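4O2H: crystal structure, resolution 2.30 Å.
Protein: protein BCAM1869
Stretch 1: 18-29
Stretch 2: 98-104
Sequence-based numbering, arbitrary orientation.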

# COMPACT_ATOMS: atom_id res chain seq x y z
N ASP A 18 1.91 4.87 -21.59
CA ASP A 18 1.13 3.73 -21.06
C ASP A 18 1.27 3.61 -19.51
O ASP A 18 0.67 2.71 -18.93
CB ASP A 18 1.50 2.41 -21.77
CG ASP A 18 2.86 1.82 -21.41
OD1 ASP A 18 3.77 2.59 -20.99
OD2 ASP A 18 3.03 0.58 -21.56
N GLY A 19 1.99 4.54 -18.86
CA GLY A 19 2.11 4.58 -17.40
C GLY A 19 3.29 3.88 -16.75
O GLY A 19 3.43 3.94 -15.53
N TYR A 20 4.15 3.21 -17.52
CA TYR A 20 5.33 2.54 -16.96
C TYR A 20 6.58 3.33 -17.18
O TYR A 20 6.73 3.94 -18.24
CB TYR A 20 5.53 1.15 -17.57
CG TYR A 20 4.41 0.18 -17.26
CD1 TYR A 20 4.39 -0.53 -16.06
CD2 TYR A 20 3.38 -0.05 -18.18
CE1 TYR A 20 3.40 -1.47 -15.80
CE2 TYR A 20 2.34 -0.94 -17.89
CZ TYR A 20 2.36 -1.65 -16.70
OH TYR A 20 1.37 -2.55 -16.40
N VAL A 21 7.48 3.32 -16.18
CA VAL A 21 8.85 3.87 -16.20
C VAL A 21 9.73 2.75 -16.75
O VAL A 21 9.83 1.71 -16.11
CB VAL A 21 9.34 4.37 -14.79
CG1 VAL A 21 10.83 4.75 -14.82
CG2 VAL A 21 8.49 5.55 -14.31
N ARG A 22 10.32 2.92 -17.94
CA ARG A 22 11.10 1.86 -18.58
C ARG A 22 12.55 1.92 -18.19
O ARG A 22 13.21 2.95 -18.34
CB ARG A 22 10.92 1.85 -20.09
CG ARG A 22 9.56 1.27 -20.44
CD ARG A 22 9.20 1.24 -21.92
NE ARG A 22 8.07 0.32 -22.09
CZ ARG A 22 6.80 0.61 -21.81
NH1 ARG A 22 5.87 -0.31 -21.93
NH2 ARG A 22 6.47 1.83 -21.40
N LEU A 23 13.03 0.81 -17.61
CA LEU A 23 14.38 0.70 -17.06
C LEU A 23 15.04 -0.59 -17.47
O LEU A 23 14.41 -1.65 -17.41
CB LEU A 23 14.32 0.78 -15.51
CG LEU A 23 13.77 2.05 -14.86
CD1 LEU A 23 13.55 1.83 -13.39
CD2 LEU A 23 14.71 3.24 -15.07
N SER A 24 16.32 -0.52 -17.84
CA SER A 24 17.11 -1.69 -18.20
C SER A 24 17.40 -2.57 -16.99
O SER A 24 17.32 -2.11 -15.85
CB SER A 24 18.43 -1.28 -18.84
OG SER A 24 19.29 -0.71 -17.86
N GLU A 25 17.77 -3.82 -17.26
CA GLU A 25 18.16 -4.85 -16.31
C GLU A 25 19.23 -4.28 -15.32
O GLU A 25 19.09 -4.43 -14.11
CB GLU A 25 18.69 -6.05 -17.14
CG GLU A 25 19.21 -7.25 -16.36
CD GLU A 25 19.74 -8.40 -17.21
OE1 GLU A 25 20.67 -8.20 -18.02
OE2 GLU A 25 19.21 -9.52 -17.04
N GLY A 26 20.22 -3.57 -15.88
CA GLY A 26 21.32 -2.93 -15.16
C GLY A 26 20.89 -1.75 -14.32
O GLY A 26 21.27 -1.66 -13.15
N ALA A 27 20.12 -0.84 -14.91
CA ALA A 27 19.55 0.34 -14.24
C ALA A 27 18.68 -0.06 -13.03
O ALA A 27 18.62 0.69 -12.04
CB ALA A 27 18.71 1.13 -15.23
N LEU A 28 18.02 -1.22 -13.13
CA LEU A 28 17.14 -1.83 -12.14
C LEU A 28 17.97 -2.45 -11.01
O LEU A 28 17.57 -2.35 -9.84
CB LEU A 28 16.26 -2.89 -12.83
CG LEU A 28 14.79 -3.02 -12.45
CD1 LEU A 28 14.13 -1.70 -12.08
CD2 LEU A 28 14.02 -3.70 -13.54
N ALA A 29 19.14 -3.03 -11.34
CA ALA A 29 20.07 -3.58 -10.36
C ALA A 29 20.73 -2.45 -9.53
O ALA A 29 21.25 -2.73 -8.46
CB ALA A 29 21.15 -4.43 -11.04
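Stretch 2, residues 98-104: SNVMAID

The β-strand that includes Val-100 to Ala-102 lies alongside the one that includes Val-21 to Leu-23 and runs in the same direction. The two axes approach to 4.6 Å and cross at -35°, the twist expected of neighbouring parallel strands, and the two stretches together bury 643 Å² of surface. The register is simple: Val-100 lies beside Val-21, Met-101 beside Arg-22 and Ala-102 beside Leu-23, with CA-CA separations of 4.8, 5.0 and 5.2 Å. Asn-99 has phi/psi of -107/22°, whereas Val-100 to Ile-103 have extended backbone angles.

Four backbone hydrogen bonds join the strands, and they fall on alternate residues of each, as parallel pairing requires. Val-21 N donates to Asn-99 O at 2.7 Å, the shortest and straightest of the four, and Val-21 O accepts from Met-101 N at 3.1 Å. One step along, Leu-23 N donates to Met-101 O at 3.2 Å, and Leu-23 O receives Ile-103 N at 3.1 Å. Val-21, Leu-23 and Met-101 thus have both their amide and their carbonyl satisfied across the pair. The same carbonyls also meet CA-H groups: Arg-22 CA lies 3.3 Å from Met-101 O, and Ala-102 CA lies 3.3 Å from Leu-23 O. Val-100 N, which takes no part in this ladder, donates instead to Ser-98 OG at 3.2 Å, while both polar atoms of the Asn-99 amide are satisfied elsewhere in the structure.

Side chains alternate between the two faces. On the face of Val-100 and Ala-102, the helix that follows the first strand adds Leu-28, whose CD2 packs 3.7 Å from Ala-102 CB and whose CD1 lies 4.0 Å from Val-100 CG1; Leu-23 CD1 reaches the same Val-100 CG1 at 4.2 Å. On the other face, the selenomethionine Met-101 places its CB over one face of the Arg-22 guanidinium and 3.6 Å from Tyr-20 CB. Ile-103 extends this surface, its CG2 3.9 Å from Arg-22 CG.

The charge of Arg-22 is met within its own stretch: NH2 donates to Asp-18 OD1 at 2.8 Å in a salt bridge, and NH1 donates to Asp-18 OD2 at 3.0 Å. This paired contact leaves the guanidinium face free to cover Met-101. At the far end, Ser-24 caps the helix, its OG accepting from Ala-27 N at 3.1 Å, while its carbonyl O accepts from Leu-28 N at 2.9 Å.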

# COMPACT_ATOMS: atom_id res chain seq x y z
N SER A 98 4.39 -2.34 -9.14
CA SER A 98 5.18 -1.14 -9.40
C SER A 98 4.68 -0.41 -10.62
O SER A 98 3.76 -0.87 -11.29
CB SER A 98 6.66 -1.49 -9.60
OG SER A 98 6.84 -2.16 -10.83
N ASN A 99 5.34 0.73 -10.93
CA ASN A 99 5.09 1.54 -12.13
C ASN A 99 6.25 1.33 -13.09
O ASN A 99 6.52 2.18 -13.94
CB ASN A 99 4.90 3.03 -11.77
CG ASN A 99 6.12 3.73 -11.24
OD1 ASN A 99 7.02 3.13 -10.65
ND2 ASN A 99 6.12 5.05 -11.37
N VAL A 100 6.96 0.21 -12.94
CA VAL A 100 8.12 -0.14 -13.76
C VAL A 100 7.81 -1.22 -14.78
O VAL A 100 7.16 -2.21 -14.48
CB VAL A 100 9.35 -0.57 -12.91
CG1 VAL A 100 10.53 -1.05 -13.78
CG2 VAL A 100 9.79 0.54 -11.95
N MSE A 101 8.38 -1.06 -15.98
CA MSE A 101 8.45 -2.07 -17.02
C MSE A 101 9.92 -2.25 -17.35
O MSE A 101 10.59 -1.29 -17.78
CB MSE A 101 7.60 -1.72 -18.27
CG MSE A 101 7.77 -2.70 -19.39
SE MSE A 101 7.28 -4.51 -18.90
CE MSE A 101 5.38 -4.35 -18.97
N ALA A 102 10.45 -3.47 -17.11
CA ALA A 102 11.83 -3.77 -17.45
C ALA A 102 11.96 -4.07 -18.93
O ALA A 102 11.13 -4.77 -19.53
CB ALA A 102 12.35 -4.94 -16.63
N ILE A 103 12.99 -3.48 -19.54
CA ILE A 103 13.25 -3.61 -20.97
C ILE A 103 14.56 -4.37 -21.18
O ILE A 103 15.38 -4.43 -20.27
CB ILE A 103 13.25 -2.22 -21.66
CG1 ILE A 103 14.25 -1.24 -20.98
CG2 ILE A 103 11.81 -1.65 -21.69
CD1 ILE A 103 14.74 -0.10 -21.81
N ASP A 104 14.75 -4.96 -22.38
CA ASP A 104 15.97 -5.70 -22.69
C ASP A 104 17.01 -4.78 -23.38
O ASP A 104 16.84 -3.55 -23.44
CB ASP A 104 15.66 -6.97 -23.53
CG ASP A 104 15.02 -6.81 -24.90
OD1 ASP A 104 15.38 -5.85 -25.63
OD2 ASP A 104 14.26 -7.71 -25.31